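Local coordinates for protein orotidine 5'-phosphate decarboxylase (Lactobacillus acidophilus, PDB 3TFX) that probably catalyses the decarboxylation of orotidine 5'-monophosphate to UMP, the final step of de novo UMP synthesis, as a homodimer of TIM barrels, at residues I22-G27 against D224-A228; D159-P165 against F179-G185; P165-K169 against E207-S211. One frame throughout, in Å; residues are numbered along the deposited sequence.

Contact 1: residues I22-G27 against D224-A228; sequences ILSKLG and DPKAA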
loop_
_atom_site.group_PDB
_atom_site.type_symbol
_atom_site.label_atom_id
_atom_site.label_comp_id
_atom_site.label_asym_id
_atom_site.label_seq_id
_atom_site.Cartn_x
_atom_site.Cartn_y
_atom_site.Cartn_z
ATOM N N ILE A 22 -7.644 23.810 -4.710
ATOM C CA ILE A 22 -6.659 23.657 -5.793
ATOM C C ILE A 22 -7.319 23.234 -7.099
ATOM O O ILE A 22 -6.984 23.762 -8.152
ATOM C CB ILE A 22 -5.412 22.757 -5.434
ATOM C CG1 ILE A 22 -4.380 22.799 -6.557
ATOM C CG2 ILE A 22 -5.797 21.300 -5.124
ATOM C CD1 ILE A 22 -3.796 24.187 -6.804
ATOM N N LEU A 23 -8.278 22.313 -7.018
ATOM C CA LEU A 23 -9.008 21.831 -8.192
ATOM C C LEU A 23 -9.753 22.942 -8.925
ATOM O O LEU A 23 -9.761 22.980 -10.162
ATOM C CB LEU A 23 -9.977 20.715 -7.800
ATOM C CG LEU A 23 -9.624 19.238 -8.018
ATOM C CD1 LEU A 23 -8.165 18.950 -7.819
ATOM C CD2 LEU A 23 -10.457 18.364 -7.113
ATOM N N SER A 24 -10.373 23.850 -8.170
ATOM C CA SER A 24 -11.072 24.997 -8.762
ATOM C C SER A 24 -10.149 25.888 -9.607
ATOM O O SER A 24 -10.614 26.679 -10.434
ATOM C CB SER A 24 -11.741 25.828 -7.677
ATOM O OG SER A 24 -10.780 26.618 -6.997
ATOM N N LYS A 25 -8.844 25.741 -9.412
ATOM C CA LYS A 25 -7.868 26.547 -10.135
ATOM C C LYS A 25 -7.157 25.815 -11.270
ATOM O O LYS A 25 -6.242 26.373 -11.858
ATOM C CB LYS A 25 -6.815 27.075 -9.163
ATOM C CG LYS A 25 -7.365 28.009 -8.098
ATOM C CD LYS A 25 -6.249 28.404 -7.151
ATOM C CE LYS A 25 -6.778 29.101 -5.927
ATOM N NZ LYS A 25 -5.723 29.120 -4.880
ATOM N N LEU A 26 -7.550 24.574 -11.567
ATOM C CA LEU A 26 -6.800 23.765 -12.531
ATOM C C LEU A 26 -7.451 23.743 -13.899
ATOM O O LEU A 26 -6.821 23.378 -14.906
ATOM C CB LEU A 26 -6.555 22.337 -12.009
ATOM C CG LEU A 26 -5.626 22.214 -10.793
ATOM C CD1 LEU A 26 -5.425 20.748 -10.401
ATOM C CD2 LEU A 26 -4.287 22.884 -11.048
ATOM N N GLY A 27 -8.710 24.140 -13.933
ATOM C CA GLY A 27 -9.440 24.238 -15.188
ATOM C C GLY A 27 -10.677 23.384 -15.199
ATOM O O GLY A 27 -11.195 23.010 -14.150
ATOM N N ASP A 224 -0.679 31.372 -10.919
ATOM C CA ASP A 224 -1.769 30.998 -11.828
ATOM C C ASP A 224 -1.620 29.493 -12.129
ATOM O O ASP A 224 -0.934 29.116 -13.082
ATOM C CB ASP A 224 -1.671 31.826 -13.118
ATOM C CG ASP A 224 -2.924 31.717 -14.006
ATOM O OD1 ASP A 224 -3.729 30.754 -13.861
ATOM O OD2 ASP A 224 -3.098 32.617 -14.863
ATOM N N PRO A 225 -2.216 28.618 -11.282
ATOM C CA PRO A 225 -2.004 27.185 -11.516
ATOM C C PRO A 225 -2.526 26.674 -12.864
ATOM O O PRO A 225 -1.898 25.811 -13.462
ATOM C CB PRO A 225 -2.743 26.526 -10.349
ATOM C CG PRO A 225 -2.604 27.527 -9.228
ATOM C CD PRO A 225 -2.785 28.873 -9.940
ATOM N N LYS A 226 -3.660 27.194 -13.326
ATOM C CA LYS A 226 -4.216 26.767 -14.595
ATOM C C LYS A 226 -3.257 27.063 -15.761
ATOM O O LYS A 226 -2.957 26.175 -16.581
ATOM C CB LYS A 226 -5.578 27.403 -14.839
ATOM C CG LYS A 226 -6.280 26.840 -16.063
ATOM C CD LYS A 226 -7.635 27.483 -16.287
ATOM C CE LYS A 226 -8.166 27.137 -17.677
ATOM N NZ LYS A 226 -9.456 27.842 -17.931
ATOM N N ALA A 227 -2.740 28.289 -15.805
ATOM C CA ALA A 227 -1.819 28.668 -16.868
ATOM C C ALA A 227 -0.472 27.933 -16.746
ATOM O O ALA A 227 0.153 27.622 -17.749
ATOM C CB ALA A 227 -1.622 30.174 -16.896
ATOM N N ALA A 228 -0.030 27.645 -15.524
ATOM C CA ALA A 228 1.186 26.850 -15.348
ATOM C C ALA A 228 0.986 25.427 -15.859
ATOM O O ALA A 228 1.898 24.840 -16.424
ATOM C CB ALA A 228 1.617 26.832 -13.899
#

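Contact 2: residues D159-P165 against F179-G185; sequences DGVICSP and FLYVTPG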
loop_
_atom_site.group_PDB
_atom_site.type_symbol
_atom_site.label_atom_id
_atom_site.label_comp_id
_atom_site.label_asym_id
_atom_site.label_seq_id
_atom_site.Cartn_x
_atom_site.Cartn_y
_atom_site.Cartn_z
ATOM N N ASP A 159 0.769 -2.379 -16.998
ATOM C CA ASP A 159 0.727 -1.540 -18.188
ATOM C C ASP A 159 1.889 -0.554 -18.270
ATOM O O ASP A 159 2.138 0.042 -19.320
ATOM C CB ASP A 159 -0.594 -0.797 -18.241
ATOM C CG ASP A 159 -1.769 -1.734 -18.253
ATOM O OD1 ASP A 159 -1.891 -2.518 -19.219
ATOM O OD2 ASP A 159 -2.568 -1.687 -17.299
ATOM N N GLY A 160 2.594 -0.385 -17.158
ATOM C CA GLY A 160 3.695 0.565 -17.113
ATOM C C GLY A 160 4.452 0.511 -15.809
ATOM O O GLY A 160 4.169 -0.338 -14.959
ATOM N N VAL A 161 5.453 1.391 -15.683
ATOM C CA VAL A 161 6.220 1.542 -14.451
ATOM C C VAL A 161 6.367 3.022 -14.057
ATOM O O VAL A 161 6.302 3.914 -14.897
ATOM C CB VAL A 161 7.647 0.974 -14.580
ATOM C CG1 VAL A 161 7.634 -0.531 -14.519
ATOM C CG2 VAL A 161 8.338 1.512 -15.858
ATOM N N ILE A 162 6.593 3.260 -12.772
ATOM C CA ILE A 162 7.051 4.551 -12.303
ATOM C C ILE A 162 8.568 4.498 -12.340
ATOM O O ILE A 162 9.163 3.628 -11.716
ATOM C CB ILE A 162 6.606 4.809 -10.841
ATOM C CG1 ILE A 162 5.103 4.515 -10.643
ATOM C CG2 ILE A 162 7.094 6.211 -10.351
ATOM C CD1 ILE A 162 4.135 5.328 -11.495
ATOM N N CYS A 163 9.193 5.427 -13.064
ATOM C CA CYS A 163 10.644 5.514 -13.124
ATOM C C CYS A 163 11.061 6.972 -13.177
ATOM O O CYS A 163 10.234 7.842 -13.375
ATOM C CB CYS A 163 11.189 4.760 -14.347
ATOM S SG CYS A 163 10.585 5.379 -15.956
ATOM N N SER A 164 12.349 7.232 -12.990
ATOM C CA SER A 164 12.872 8.581 -13.119
ATOM C C SER A 164 13.040 8.891 -14.609
ATOM O O SER A 164 13.247 7.975 -15.407
ATOM C CB SER A 164 14.227 8.693 -12.429
ATOM O OG SER A 164 15.241 8.561 -13.398
ATOM N N PRO A 165 12.944 10.175 -14.990
ATOM C CA PRO A 165 13.166 10.577 -16.379
ATOM C C PRO A 165 14.428 9.960 -17.007
ATOM O O PRO A 165 14.396 9.536 -18.165
ATOM C CB PRO A 165 13.296 12.108 -16.292
ATOM C CG PRO A 165 13.098 12.475 -14.819
ATOM C CD PRO A 165 12.464 11.300 -14.167
ATOM N N PHE A 179 3.856 -0.023 -23.374
ATOM C CA PHE A 179 4.180 0.160 -21.963
ATOM C C PHE A 179 4.206 1.653 -21.657
ATOM O O PHE A 179 4.538 2.473 -22.528
ATOM C CB PHE A 179 5.553 -0.435 -21.654
ATOM C CG PHE A 179 5.687 -1.012 -20.259
ATOM C CD1 PHE A 179 4.788 -1.966 -19.789
ATOM C CD2 PHE A 179 6.747 -0.625 -19.433
ATOM C CE1 PHE A 179 4.927 -2.522 -18.506
ATOM C CE2 PHE A 179 6.900 -1.173 -18.151
ATOM C CZ PHE A 179 5.993 -2.138 -17.694
ATOM N N LEU A 180 3.851 2.000 -20.427
ATOM C CA LEU A 180 3.833 3.395 -19.991
ATOM C C LEU A 180 5.004 3.688 -19.074
ATOM O O LEU A 180 5.174 3.043 -18.046
ATOM C CB LEU A 180 2.511 3.716 -19.286
ATOM C CG LEU A 180 1.254 3.617 -20.164
ATOM C CD1 LEU A 180 0.015 3.654 -19.303
ATOM C CD2 LEU A 180 1.194 4.713 -21.291
ATOM N N TYR A 181 5.818 4.668 -19.444
ATOM C CA TYR A 181 6.892 5.114 -18.563
ATOM C C TYR A 181 6.436 6.409 -17.902
ATOM O O TYR A 181 6.404 7.463 -18.542
ATOM C CB TYR A 181 8.208 5.253 -19.346
ATOM C CG TYR A 181 8.545 3.980 -20.104
ATOM C CD1 TYR A 181 9.237 2.948 -19.479
ATOM C CD2 TYR A 181 8.136 3.795 -21.422
ATOM C CE1 TYR A 181 9.542 1.759 -20.156
ATOM C CE2 TYR A 181 8.441 2.603 -22.118
ATOM C CZ TYR A 181 9.133 1.593 -21.466
ATOM O OH TYR A 181 9.422 0.416 -22.115
ATOM N N VAL A 182 6.040 6.301 -16.632
ATOM C CA VAL A 182 5.454 7.414 -15.878
ATOM C C VAL A 182 6.501 8.020 -14.943
ATOM O O VAL A 182 7.031 7.329 -14.061
ATOM C CB VAL A 182 4.209 6.975 -15.099
ATOM C CG1 VAL A 182 3.648 8.132 -14.241
ATOM C CG2 VAL A 182 3.136 6.437 -16.066
ATOM N N THR A 183 6.803 9.304 -15.155
ATOM C CA THR A 183 7.972 9.949 -14.541
ATOM C C THR A 183 7.613 11.185 -13.690
ATOM O O THR A 183 7.221 12.213 -14.246
ATOM C CB THR A 183 9.003 10.372 -15.624
ATOM O OG1 THR A 183 8.425 11.371 -16.465
ATOM C CG2 THR A 183 9.400 9.193 -16.501
ATOM N N PRO A 184 7.765 11.093 -12.343
ATOM C CA PRO A 184 7.405 12.194 -11.404
ATOM C C PRO A 184 8.372 13.353 -11.113
ATOM O O PRO A 184 7.957 14.373 -10.527
ATOM C CB PRO A 184 7.113 11.454 -10.080
ATOM C CG PRO A 184 7.936 10.218 -10.152
ATOM C CD PRO A 184 8.013 9.825 -11.622
ATOM N N GLY A 185 9.643 13.267 -11.457
ATOM C CA GLY A 185 10.547 14.328 -10.910
ATOM C C GLY A 185 10.516 15.716 -11.553
ATOM O O GLY A 185 11.443 16.513 -11.370
#

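Contact 3: residues P165-K169 against E207-S211; sequences PLEVK and EWGSS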
loop_
_atom_site.group_PDB
_atom_site.type_symbol
_atom_site.label_atom_id
_atom_site.label_comp_id
_atom_site.label_asym_id
_atom_site.label_seq_id
_atom_site.Cartn_x
_atom_site.Cartn_y
_atom_site.Cartn_z
ATOM N N PRO A 165 12.944 10.175 -14.990
ATOM C CA PRO A 165 13.166 10.577 -16.379
ATOM C C PRO A 165 14.428 9.960 -17.007
ATOM O O PRO A 165 14.396 9.536 -18.165
ATOM C CB PRO A 165 13.296 12.108 -16.292
ATOM C CG PRO A 165 13.098 12.475 -14.819
ATOM C CD PRO A 165 12.464 11.300 -14.167
ATOM N N LEU A 166 15.509 9.891 -16.236
ATOM C CA LEU A 166 16.788 9.369 -16.717
ATOM C C LEU A 166 16.796 7.867 -16.963
ATOM O O LEU A 166 17.613 7.370 -17.744
ATOM C CB LEU A 166 17.900 9.701 -15.723
ATOM C CG LEU A 166 18.557 11.087 -15.731
ATOM C CD1 LEU A 166 19.280 11.319 -14.418
ATOM C CD2 LEU A 166 19.532 11.218 -16.895
ATOM N N GLU A 167 15.903 7.145 -16.288
ATOM C CA GLU A 167 15.833 5.693 -16.402
ATOM C C GLU A 167 15.100 5.232 -17.665
ATOM O O GLU A 167 15.239 4.084 -18.070
ATOM C CB GLU A 167 15.160 5.081 -15.161
ATOM C CG GLU A 167 16.043 5.063 -13.915
ATOM C CD GLU A 167 15.281 4.716 -12.626
ATOM O OE1 GLU A 167 14.049 4.914 -12.555
ATOM O OE2 GLU A 167 15.929 4.262 -11.663
ATOM N N VAL A 168 14.319 6.123 -18.275
ATOM C CA VAL A 168 13.421 5.715 -19.358
ATOM C C VAL A 168 14.172 4.961 -20.458
ATOM O O VAL A 168 13.714 3.903 -20.883
ATOM C CB VAL A 168 12.578 6.887 -19.941
ATOM C CG1 VAL A 168 11.634 6.393 -21.059
ATOM C CG2 VAL A 168 11.776 7.563 -18.848
ATOM N N LYS A 169 15.342 5.473 -20.856
ATOM C CA LYS A 169 16.069 4.917 -22.000
ATOM C C LYS A 169 16.447 3.450 -21.806
ATOM O O LYS A 169 16.181 2.637 -22.680
ATOM C CB LYS A 169 17.281 5.779 -22.411
ATOM C CG LYS A 169 16.952 7.282 -22.583
ATOM C CD LYS A 169 17.511 7.879 -23.885
ATOM C CE LYS A 169 17.312 9.384 -23.913
ATOM N NZ LYS A 169 16.950 9.879 -25.269
ATOM N N GLU A 207 11.604 14.470 -24.731
ATOM C CA GLU A 207 12.704 14.009 -25.570
ATOM C C GLU A 207 13.184 12.619 -25.158
ATOM O O GLU A 207 13.568 11.825 -26.006
ATOM C CB GLU A 207 13.872 15.008 -25.543
ATOM C CG GLU A 207 13.568 16.334 -26.242
ATOM C CD GLU A 207 14.614 17.427 -25.970
ATOM O OE1 GLU A 207 14.489 18.507 -26.569
ATOM O OE2 GLU A 207 15.554 17.229 -25.166
ATOM N N TRP A 208 13.141 12.341 -23.860
ATOM C CA TRP A 208 13.631 11.079 -23.320
ATOM C C TRP A 208 12.625 9.936 -23.364
ATOM O O TRP A 208 12.955 8.806 -22.974
ATOM C CB TRP A 208 14.146 11.276 -21.899
ATOM C CG TRP A 208 15.326 12.184 -21.828
ATOM C CD1 TRP A 208 16.157 12.542 -22.860
ATOM C CD2 TRP A 208 15.838 12.824 -20.663
ATOM N NE1 TRP A 208 17.142 13.378 -22.408
ATOM C CE2 TRP A 208 16.975 13.568 -21.061
ATOM C CE3 TRP A 208 15.445 12.852 -19.316
ATOM C CZ2 TRP A 208 17.722 14.330 -20.163
ATOM C CZ3 TRP A 208 16.183 13.621 -18.427
ATOM C CH2 TRP A 208 17.308 14.345 -18.852
ATOM N N GLY A 209 11.406 10.228 -23.826
ATOM C CA GLY A 209 10.388 9.192 -24.048
ATOM C C GLY A 209 9.419 8.910 -22.905
ATOM O O GLY A 209 8.774 7.872 -22.902
ATOM N N SER A 210 9.302 9.823 -21.936
ATOM C CA SER A 210 8.281 9.682 -20.886
ATOM C C SER A 210 6.857 9.601 -21.485
ATOM O O SER A 210 6.515 10.368 -22.391
ATOM C CB SER A 210 8.387 10.828 -19.876
ATOM O OG SER A 210 7.309 10.780 -18.963
ATOM N N SER A 211 6.050 8.641 -21.020
ATOM C CA SER A 211 4.664 8.512 -21.487
ATOM C C SER A 211 3.751 9.495 -20.770
ATOM O O SER A 211 2.698 9.857 -21.286
ATOM C CB SER A 211 4.133 7.095 -21.241
ATOM O OG SER A 211 5.059 6.121 -21.682
#

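Contact 1: residues I22-G27 against D224-A228
Pro225 and Lys226, at the start of helix 225-236, are the residues that meet the turn leaving helix 16-24, mainly Lys25, Leu26 and Gly27. Asp224, just ahead of them, is the N-cap: its OD1 accepts from Ala227 N at 3.3 Å, an almost straight bond (168° at the hydrogen) that arrives from above the carboxylate plane. With that first turn fixed, Pro225 directs its CB to the other segment. This CB lies 4.0 Å from Leu26 CD2, the two side chains crossing at about a right angle, and 3.8 Å from Lys25 O. On the same ring, CG comes within 4.3 Å of Ile22 CD1; the proline therefore touches Ile22, Lys25 and Leu26. Lys226 follows. Its backbone N is 3.1 Å from Lys25 O, but the angle is too poor for a hydrogen bond. With CG anti to the backbone N (chi1 -172°), the extended chain runs along the turn: CG is 3.7 Å from Leu26 O, and CD is 3.9 Å from Gly27 CA. Gly27 has positive phi (122°), where a CB would collide with the carbonyl O of Leu26, and its bare CA is what the lysine methylenes pass. Further on, Ala228 N bonds back to Asp224 O and carries the helix away from the contact. The end of helix 16-24 thus meets the start of helix 225-236, the first and last helices in the chain, closing the outer ring of the TIM barrel. Behind the join Ile22 rests on Thr220 and Leu26 on Ile219, both of helix 217-220, while Leu23 and Leu26 reach inward to Val34 of strand 33-36.

Contact 2: residues D159-P165 against F179-G185
Val161 and Phe179 cross at about a right angle, the valine CG1 3.8 Å from the ring's CE2. Gly160 CA sits over the centre of the same ring, 3.5 Å from its centroid, in a CH-pi contact. Val161 CG2 also reaches Tyr181 CD1, the two side chains lying side by side. Ile162 and Val182 lie on the other face of the sheet, with Ile162 CD1 4.0 Å from Val182 CG1; Ile162 CG2 turns instead to Pro184 CD. Farther along, Cys163 SG, lying between its backbone N and carbonyl carbon (chi1 60°), touches Thr183 CG2 and Tyr181 CB.

Between these side chains strands 160-162 and 180-183 run parallel, neighbours in the TIM barrel joined by a right-handed crossover through helix 168-175. Four backbone bonds alternate across them. Leu180 N reaches a lone pair of Asp159 O at 2.8 Å, whereas Val161 N meets Leu180 O nearly head-on at 2.9 Å. Val182 N to Val161 O and Cys163 N to Val182 O, each 3.0 Å, complete the set.

At the polar margin Asp159 OD2 forms a salt bridge with Lys102, Tyr181 OH bonds to Gly176 O, and Thr183 OG1 to Ser210 OG. Backbone bonds set the register, apolar side chains line both faces, and the polar ends tie this strand pair to neighbouring elements of the barrel.

Contact 3: residues P165-K169 against E207-S211
Trp208 lies against Pro165 and Lys169, and has by far the largest share of the buried surface on its segment. Its CB is 4.1 Å from Pro165 O. CG is anti to the carbonyl carbon (chi1 -64°), a setting that sends the ring out toward the start of helix 168-175. CG itself is 4.0 Å from Lys169 CE, and CD1 comes closer to that methylene, at 3.5 Å. The lysine arrives at about a right angle to the tryptophan; bends at chi2 and chi4 bring its end to the pyrrole part of the indole, where the CE methylene, with NZ just beyond, packs on CD1 from an oblique direction.

Trp208 stands just before Gly209, whose positive phi (93°) and bonds back into the last turn make a Schellman motif ending helix 202-207. From there the chain heads for strand 212-215, the eighth strand of the TIM barrel.

On the six-membered part of the indole, CE3 meets Pro165 CB at 3.8 Å, with the proline carbon at the ring edge and in its plane. CZ3 is next to the same carbon, and at the far end CH2 reaches Leu166 CD2 at 4.3 Å. The turn after the helix also presents carbonyls to Val168: its CG1 methyl packs against two oxygens, 3.4 Å from Trp208 O and 3.7 Å from Gly209 O, while the valine also touches Tyr181 and Thr183 of strand 180-183. Beyond the glycine, Ser210 O accepts a hydrogen bond from Arg5 NH1.

How the contacts relate
Contacts 2 and 3 share Pro165 and form one continuous region, their centres 8 Å apart. They are also bonded: Tyr181 O is 2.8 Å from Ser211 N, probably a hydrogen bond, at the point where the chain enters strand 212-215. Contact 1 stands apart, its nearest atoms about 13 Å from contact 2 and about 15 Å from contact 3. Of the predicted substrate-binding residues, Arg187 has its side chain about 5 Å from Gly185 of contact 2, and Lys35 about 6 Å from the Pro184 side chain. Pro165, in both contacts 2 and 3, is about 8 Å from Thr125 between side chains; in contact 1, the Ile22 side chain is about 9 Å from those of Asp12 and Gly216.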